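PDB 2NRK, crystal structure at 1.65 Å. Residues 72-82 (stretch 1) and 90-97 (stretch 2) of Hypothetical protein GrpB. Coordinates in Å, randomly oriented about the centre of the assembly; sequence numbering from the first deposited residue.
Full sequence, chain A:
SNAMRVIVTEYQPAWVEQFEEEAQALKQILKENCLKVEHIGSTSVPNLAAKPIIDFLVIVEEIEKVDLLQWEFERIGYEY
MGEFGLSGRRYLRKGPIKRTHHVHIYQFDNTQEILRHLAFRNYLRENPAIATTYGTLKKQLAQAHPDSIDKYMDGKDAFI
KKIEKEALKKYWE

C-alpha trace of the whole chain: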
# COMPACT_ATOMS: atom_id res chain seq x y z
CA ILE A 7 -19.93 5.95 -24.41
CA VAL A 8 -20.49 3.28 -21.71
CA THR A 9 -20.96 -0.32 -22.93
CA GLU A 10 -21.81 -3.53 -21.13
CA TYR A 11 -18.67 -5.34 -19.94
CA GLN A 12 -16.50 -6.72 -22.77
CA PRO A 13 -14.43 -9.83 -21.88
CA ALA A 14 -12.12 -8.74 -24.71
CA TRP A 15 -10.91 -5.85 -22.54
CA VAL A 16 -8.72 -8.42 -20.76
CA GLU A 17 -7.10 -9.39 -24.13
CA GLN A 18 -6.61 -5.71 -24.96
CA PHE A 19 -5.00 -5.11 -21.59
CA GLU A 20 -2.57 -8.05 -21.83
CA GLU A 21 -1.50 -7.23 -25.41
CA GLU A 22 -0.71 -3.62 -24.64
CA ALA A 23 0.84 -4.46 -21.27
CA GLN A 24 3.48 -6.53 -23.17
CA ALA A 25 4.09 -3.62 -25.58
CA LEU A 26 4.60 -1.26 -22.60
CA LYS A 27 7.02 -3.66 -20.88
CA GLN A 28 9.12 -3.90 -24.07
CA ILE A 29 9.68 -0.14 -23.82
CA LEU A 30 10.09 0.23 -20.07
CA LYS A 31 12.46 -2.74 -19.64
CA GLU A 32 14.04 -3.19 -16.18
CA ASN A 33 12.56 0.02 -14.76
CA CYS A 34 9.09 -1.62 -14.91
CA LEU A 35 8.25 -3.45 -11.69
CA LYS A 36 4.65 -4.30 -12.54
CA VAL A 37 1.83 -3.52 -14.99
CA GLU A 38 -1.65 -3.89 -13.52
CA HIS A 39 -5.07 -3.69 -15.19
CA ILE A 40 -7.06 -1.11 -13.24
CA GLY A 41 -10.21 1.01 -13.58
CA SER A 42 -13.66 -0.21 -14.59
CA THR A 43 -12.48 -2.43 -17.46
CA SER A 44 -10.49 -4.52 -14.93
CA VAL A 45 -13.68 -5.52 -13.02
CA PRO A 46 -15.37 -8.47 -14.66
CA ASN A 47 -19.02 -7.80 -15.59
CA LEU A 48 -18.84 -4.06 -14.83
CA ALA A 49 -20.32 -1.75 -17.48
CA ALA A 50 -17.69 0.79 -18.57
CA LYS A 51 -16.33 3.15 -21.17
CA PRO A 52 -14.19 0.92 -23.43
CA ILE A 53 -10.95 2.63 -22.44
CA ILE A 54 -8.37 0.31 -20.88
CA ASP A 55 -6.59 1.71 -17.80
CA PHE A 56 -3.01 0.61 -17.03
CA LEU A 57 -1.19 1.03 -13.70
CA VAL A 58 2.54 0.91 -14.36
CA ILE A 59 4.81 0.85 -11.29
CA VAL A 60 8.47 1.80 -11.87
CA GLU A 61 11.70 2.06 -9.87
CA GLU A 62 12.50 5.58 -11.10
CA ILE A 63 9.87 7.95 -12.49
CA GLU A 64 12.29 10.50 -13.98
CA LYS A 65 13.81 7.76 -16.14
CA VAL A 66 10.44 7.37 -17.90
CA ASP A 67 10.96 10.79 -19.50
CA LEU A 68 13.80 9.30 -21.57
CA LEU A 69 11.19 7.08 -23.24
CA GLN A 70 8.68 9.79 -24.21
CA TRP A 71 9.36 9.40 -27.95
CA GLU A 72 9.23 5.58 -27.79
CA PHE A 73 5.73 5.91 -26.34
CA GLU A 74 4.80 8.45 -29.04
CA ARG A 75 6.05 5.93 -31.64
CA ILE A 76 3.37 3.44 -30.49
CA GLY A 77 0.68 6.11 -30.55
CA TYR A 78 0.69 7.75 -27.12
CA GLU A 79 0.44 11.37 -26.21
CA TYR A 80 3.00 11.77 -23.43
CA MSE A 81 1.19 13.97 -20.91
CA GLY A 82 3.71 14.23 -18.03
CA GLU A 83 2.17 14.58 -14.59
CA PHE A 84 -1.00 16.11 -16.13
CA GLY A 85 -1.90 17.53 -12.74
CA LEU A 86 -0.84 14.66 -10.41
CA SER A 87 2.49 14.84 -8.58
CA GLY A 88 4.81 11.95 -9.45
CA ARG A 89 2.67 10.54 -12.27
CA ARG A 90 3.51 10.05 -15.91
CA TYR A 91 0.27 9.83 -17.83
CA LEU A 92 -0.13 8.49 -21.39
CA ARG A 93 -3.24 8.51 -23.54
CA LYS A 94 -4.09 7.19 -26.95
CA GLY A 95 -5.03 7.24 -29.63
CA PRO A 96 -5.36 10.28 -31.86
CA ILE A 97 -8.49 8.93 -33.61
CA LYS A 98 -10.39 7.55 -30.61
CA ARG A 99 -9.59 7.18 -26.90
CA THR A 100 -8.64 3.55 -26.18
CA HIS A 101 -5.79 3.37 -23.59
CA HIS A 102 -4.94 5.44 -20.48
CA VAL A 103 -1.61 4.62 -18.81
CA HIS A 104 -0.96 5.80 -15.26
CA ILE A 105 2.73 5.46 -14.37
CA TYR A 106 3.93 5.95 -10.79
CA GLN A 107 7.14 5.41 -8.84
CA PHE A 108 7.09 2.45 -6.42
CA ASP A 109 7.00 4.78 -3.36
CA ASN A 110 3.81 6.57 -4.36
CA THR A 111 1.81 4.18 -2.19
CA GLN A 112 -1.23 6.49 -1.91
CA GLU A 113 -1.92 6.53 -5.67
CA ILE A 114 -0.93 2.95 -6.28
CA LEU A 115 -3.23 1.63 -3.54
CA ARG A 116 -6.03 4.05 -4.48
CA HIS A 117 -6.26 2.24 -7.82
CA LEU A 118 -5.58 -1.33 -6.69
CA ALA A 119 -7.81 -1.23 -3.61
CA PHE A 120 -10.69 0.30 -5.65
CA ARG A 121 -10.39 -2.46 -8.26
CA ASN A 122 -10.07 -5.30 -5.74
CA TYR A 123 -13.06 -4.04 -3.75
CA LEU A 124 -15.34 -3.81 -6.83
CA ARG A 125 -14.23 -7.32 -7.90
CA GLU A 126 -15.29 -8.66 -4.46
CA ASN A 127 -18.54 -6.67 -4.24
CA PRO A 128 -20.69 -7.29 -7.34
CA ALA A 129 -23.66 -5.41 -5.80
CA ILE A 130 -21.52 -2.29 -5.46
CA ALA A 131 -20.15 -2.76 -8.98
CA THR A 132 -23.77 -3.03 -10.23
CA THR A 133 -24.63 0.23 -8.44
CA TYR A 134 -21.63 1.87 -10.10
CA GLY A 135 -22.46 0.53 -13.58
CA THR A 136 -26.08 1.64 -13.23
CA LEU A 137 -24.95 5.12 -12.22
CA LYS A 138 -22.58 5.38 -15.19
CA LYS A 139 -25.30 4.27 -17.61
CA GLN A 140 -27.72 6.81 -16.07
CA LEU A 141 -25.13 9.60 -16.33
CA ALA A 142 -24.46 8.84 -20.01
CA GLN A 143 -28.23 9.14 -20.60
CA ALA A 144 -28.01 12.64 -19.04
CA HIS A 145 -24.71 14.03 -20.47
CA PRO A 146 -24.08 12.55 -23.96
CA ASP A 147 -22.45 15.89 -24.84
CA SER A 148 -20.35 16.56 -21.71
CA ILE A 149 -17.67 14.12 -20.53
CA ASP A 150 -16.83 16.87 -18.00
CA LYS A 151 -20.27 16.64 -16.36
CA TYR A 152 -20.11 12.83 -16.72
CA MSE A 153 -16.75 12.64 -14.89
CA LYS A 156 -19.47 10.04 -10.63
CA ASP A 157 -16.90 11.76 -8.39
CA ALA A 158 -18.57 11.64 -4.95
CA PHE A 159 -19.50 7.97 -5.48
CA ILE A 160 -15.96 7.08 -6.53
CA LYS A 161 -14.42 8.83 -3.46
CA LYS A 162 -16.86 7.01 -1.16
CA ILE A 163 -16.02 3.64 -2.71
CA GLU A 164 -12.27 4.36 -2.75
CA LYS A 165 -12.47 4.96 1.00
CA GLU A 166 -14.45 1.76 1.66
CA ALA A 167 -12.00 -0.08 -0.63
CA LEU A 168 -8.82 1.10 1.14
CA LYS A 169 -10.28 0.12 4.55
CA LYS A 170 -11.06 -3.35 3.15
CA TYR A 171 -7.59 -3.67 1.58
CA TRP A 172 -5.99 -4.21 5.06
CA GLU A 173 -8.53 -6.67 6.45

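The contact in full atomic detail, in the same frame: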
# COMPACT_ATOMS: atom_id res chain seq x y z
N GLU A 72 9.58 6.99 -27.56
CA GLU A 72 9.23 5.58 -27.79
C GLU A 72 7.72 5.39 -27.58
O GLU A 72 7.06 4.69 -28.34
CB GLU A 72 10.00 4.66 -26.83
CG GLU A 72 11.48 4.56 -27.10
CD GLU A 72 11.82 3.81 -28.37
OE1 GLU A 72 10.91 3.21 -29.02
OE2 GLU A 72 13.02 3.84 -28.73
N PHE A 73 7.17 6.00 -26.53
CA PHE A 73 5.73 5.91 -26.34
C PHE A 73 4.95 6.61 -27.45
O PHE A 73 3.93 6.09 -27.91
CB PHE A 73 5.34 6.51 -25.01
CG PHE A 73 5.80 5.72 -23.83
CD1 PHE A 73 5.42 4.37 -23.67
CD2 PHE A 73 6.58 6.33 -22.85
CE1 PHE A 73 5.86 3.64 -22.54
CE2 PHE A 73 7.02 5.60 -21.71
CZ PHE A 73 6.65 4.27 -21.57
N GLU A 74 5.44 7.76 -27.90
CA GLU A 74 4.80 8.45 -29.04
C GLU A 74 4.80 7.55 -30.28
O GLU A 74 3.84 7.55 -31.05
CB GLU A 74 5.48 9.79 -29.34
CG GLU A 74 5.30 10.81 -28.19
CD GLU A 74 5.86 12.19 -28.53
OE1 GLU A 74 6.47 12.33 -29.61
OE2 GLU A 74 5.67 13.11 -27.71
N ARG A 75 5.89 6.80 -30.47
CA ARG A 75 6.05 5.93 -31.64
C ARG A 75 4.94 4.88 -31.69
O ARG A 75 4.48 4.52 -32.80
CB ARG A 75 7.42 5.25 -31.63
CG ARG A 75 7.76 4.54 -32.94
CD ARG A 75 9.01 3.69 -32.79
NE ARG A 75 8.73 2.49 -32.00
CZ ARG A 75 8.08 1.43 -32.48
NH1 ARG A 75 7.86 0.39 -31.69
NH2 ARG A 75 7.65 1.40 -33.74
N ILE A 76 4.49 4.40 -30.53
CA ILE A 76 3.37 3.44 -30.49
C ILE A 76 2.00 4.10 -30.25
O ILE A 76 1.02 3.45 -29.84
CB ILE A 76 3.66 2.23 -29.56
CG1 ILE A 76 3.77 2.66 -28.09
CG2 ILE A 76 4.94 1.51 -30.02
CD1 ILE A 76 3.59 1.45 -27.07
N GLY A 77 1.95 5.42 -30.45
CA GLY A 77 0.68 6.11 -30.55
C GLY A 77 0.24 6.94 -29.37
O GLY A 77 -0.84 7.50 -29.40
N TYR A 78 1.04 6.98 -28.31
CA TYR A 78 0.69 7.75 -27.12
C TYR A 78 0.99 9.24 -27.23
O TYR A 78 2.00 9.65 -27.84
CB TYR A 78 1.41 7.19 -25.88
CG TYR A 78 0.84 5.87 -25.43
CD1 TYR A 78 -0.39 5.83 -24.73
CD2 TYR A 78 1.49 4.68 -25.74
CE1 TYR A 78 -0.93 4.60 -24.31
CE2 TYR A 78 0.93 3.45 -25.34
CZ TYR A 78 -0.26 3.44 -24.61
OH TYR A 78 -0.85 2.24 -24.22
N GLU A 79 0.10 10.04 -26.64
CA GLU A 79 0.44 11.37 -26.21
C GLU A 79 1.05 11.26 -24.81
O GLU A 79 0.46 10.66 -23.90
CB GLU A 79 -0.82 12.25 -26.09
CG GLU A 79 -1.42 12.79 -27.32
CD GLU A 79 -2.55 13.76 -26.91
OE1 GLU A 79 -3.67 13.28 -26.63
OE2 GLU A 79 -2.29 14.97 -26.83
N TYR A 80 2.24 11.83 -24.66
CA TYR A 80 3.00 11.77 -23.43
C TYR A 80 2.65 13.00 -22.60
O TYR A 80 3.09 14.10 -22.91
CB TYR A 80 4.49 11.74 -23.75
CG TYR A 80 5.34 11.42 -22.55
CD1 TYR A 80 5.58 10.09 -22.19
CD2 TYR A 80 5.91 12.43 -21.78
CE1 TYR A 80 6.36 9.77 -21.10
CE2 TYR A 80 6.71 12.12 -20.66
CZ TYR A 80 6.90 10.79 -20.33
OH TYR A 80 7.66 10.48 -19.24
N MSE A 81 1.82 12.82 -21.57
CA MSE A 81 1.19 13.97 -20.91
C MSE A 81 1.93 14.49 -19.66
O MSE A 81 1.51 15.50 -19.07
CB MSE A 81 -0.28 13.67 -20.54
CG MSE A 81 -1.25 13.32 -21.69
SE MSE A 81 -1.26 14.62 -23.06
CE MSE A 81 -2.29 16.01 -22.21
N GLY A 82 3.03 13.84 -19.27
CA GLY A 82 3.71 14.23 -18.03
C GLY A 82 2.85 13.94 -16.82
O GLY A 82 2.05 12.98 -16.83
N ARG A 90 3.44 9.80 -14.46
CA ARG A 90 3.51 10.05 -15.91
C ARG A 90 2.28 9.44 -16.55
O ARG A 90 2.03 8.25 -16.39
CB ARG A 90 4.79 9.50 -16.53
CG ARG A 90 6.05 10.16 -15.97
CD ARG A 90 6.10 11.69 -16.27
NE ARG A 90 7.39 12.26 -15.85
CZ ARG A 90 7.67 12.68 -14.62
NH1 ARG A 90 6.73 12.64 -13.67
NH2 ARG A 90 8.90 13.17 -14.34
N TYR A 91 1.55 10.25 -17.30
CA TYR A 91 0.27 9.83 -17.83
C TYR A 91 0.40 9.75 -19.35
O TYR A 91 0.99 10.66 -19.97
CB TYR A 91 -0.78 10.88 -17.44
CG TYR A 91 -2.18 10.62 -17.96
CD1 TYR A 91 -2.88 9.48 -17.56
CD2 TYR A 91 -2.82 11.54 -18.79
CE1 TYR A 91 -4.21 9.26 -18.02
CE2 TYR A 91 -4.15 11.32 -19.24
CZ TYR A 91 -4.81 10.17 -18.86
OH TYR A 91 -6.10 9.96 -19.32
N LEU A 92 -0.11 8.68 -19.93
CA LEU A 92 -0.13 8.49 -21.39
C LEU A 92 -1.56 8.26 -21.82
O LEU A 92 -2.31 7.56 -21.15
CB LEU A 92 0.68 7.26 -21.83
CG LEU A 92 2.07 6.97 -21.25
CD1 LEU A 92 2.59 5.65 -21.80
CD2 LEU A 92 2.99 8.07 -21.59
N ARG A 93 -1.93 8.80 -22.97
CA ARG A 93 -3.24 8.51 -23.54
C ARG A 93 -3.11 8.29 -25.02
O ARG A 93 -2.28 8.91 -25.72
CB ARG A 93 -4.24 9.66 -23.26
CG ARG A 93 -3.87 10.96 -23.89
CD ARG A 93 -4.79 12.09 -23.36
NE ARG A 93 -4.50 13.28 -24.13
CZ ARG A 93 -4.92 14.50 -23.79
NH1 ARG A 93 -5.64 14.66 -22.68
NH2 ARG A 93 -4.59 15.53 -24.55
N LYS A 94 -3.94 7.38 -25.51
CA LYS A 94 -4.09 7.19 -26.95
C LYS A 94 -5.48 6.67 -27.29
O LYS A 94 -6.17 6.18 -26.41
CB LYS A 94 -2.98 6.27 -27.48
CG LYS A 94 -3.15 4.80 -27.31
CD LYS A 94 -2.00 4.09 -28.06
CE LYS A 94 -1.88 2.64 -27.72
NZ LYS A 94 -0.85 1.81 -28.52
N GLY A 95 -5.88 6.77 -28.55
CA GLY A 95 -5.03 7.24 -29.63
C GLY A 95 -5.55 8.54 -30.17
O GLY A 95 -6.49 9.11 -29.62
N PRO A 96 -4.97 8.99 -31.30
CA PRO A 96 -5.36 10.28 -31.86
C PRO A 96 -6.76 10.22 -32.46
O PRO A 96 -7.50 11.20 -32.37
CB PRO A 96 -4.30 10.54 -32.93
CG PRO A 96 -3.84 9.20 -33.36
CD PRO A 96 -3.97 8.30 -32.14
N ILE A 97 -7.15 9.07 -33.02
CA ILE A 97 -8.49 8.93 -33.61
C ILE A 97 -9.57 8.72 -32.54
O ILE A 97 -10.52 9.51 -32.46
CB ILE A 97 -8.54 7.85 -34.73
CG1 ILE A 97 -7.66 8.28 -35.91
CG2 ILE A 97 -10.01 7.64 -35.21
CD1 ILE A 97 -7.07 7.12 -36.72
O HOH W 1 3.77 11.01 -19.46

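Residues 90 to 94 of stretch 2 form a strand that runs antiparallel to the segment after the helix of stretch 1, and the contact buries about 800 Å² in all. Its rule is simple: main-chain atoms set the register, and side chains build on it. Leu-92 and Tyr-80 share one face of the sheet, and Arg-93 and Glu-79 the other.

Toward stretch 1, Arg-90 contributes packing: its CD lies 3.6 Å from Tyr-80 OH, while its guanidinium is hydrogen-bonded elsewhere in the structure. Its CA also approaches Gly-82 O at 3.4 Å in a CA-H...O contact. Gly-82 has a positive phi of 67°, a conformation that favours glycine.

Tyr-91 uses both of its backbone polar atoms. Its N donates to Gly-82 O (2.8 Å), and its O accepts from Met-81 N (2.8 Å). Water 1 adds a bridge, accepting from Gly-82 N at 2.9 Å and donating to Tyr-91 O at 2.8 Å. The tyrosine ring turns its edge to Met-81, with CD2 3.7 Å from Met-81 CB.

Leu-92 is the hydrophobic centre, with the largest covered area of any residue here. Paired with Tyr-80 and sharing its face of the sheet, it reaches three aromatic rings with two methyls. CD1 sits over a face of Phe-73, 3.8 Å from the ring centroid, and over a face of Tyr-78, 4.1 Å from that centroid; CD2 meets Tyr-80 CD1 at 3.3 Å. A branched aliphatic side chain suits a site where rings converge from several directions.

Arg-93 forms the hydrogen-bonded pair with Glu-79: Glu-79 N donates to Arg-93 O (2.8 Å), and Arg-93 N to Glu-79 O (3.2 Å). On the face these two share, the side chains repeat the pairing as a salt bridge, Arg-93 NE to Glu-79 OE1 at 2.6 Å. Arg-93 NH2 adds weak bonds to OE1 and OE2 of Glu-79. The selenomethionine at Met-81 lays its CE over a face of the guanidinium, 3.3 Å from Arg-93 NH2, so one arginine offers its edge to a carboxylate and its flat surface to a methyl.

Lys-94 closes the contact with a nearly straight chain. Its CD rests over the Tyr-78 face opposite Leu-92 CD1, 3.8 Å from the centroid, so the ring is sandwiched between aliphatic groups. Its NZ goes on to donate to Ile-76 O (2.8 Å), just where the helix ends. Gly-77, at phi 105°, makes the turn; a CB there would lie only 3.3 Å from Lys-94 CD. Beyond the cis peptide before Gly-95, Pro-96 contributes little.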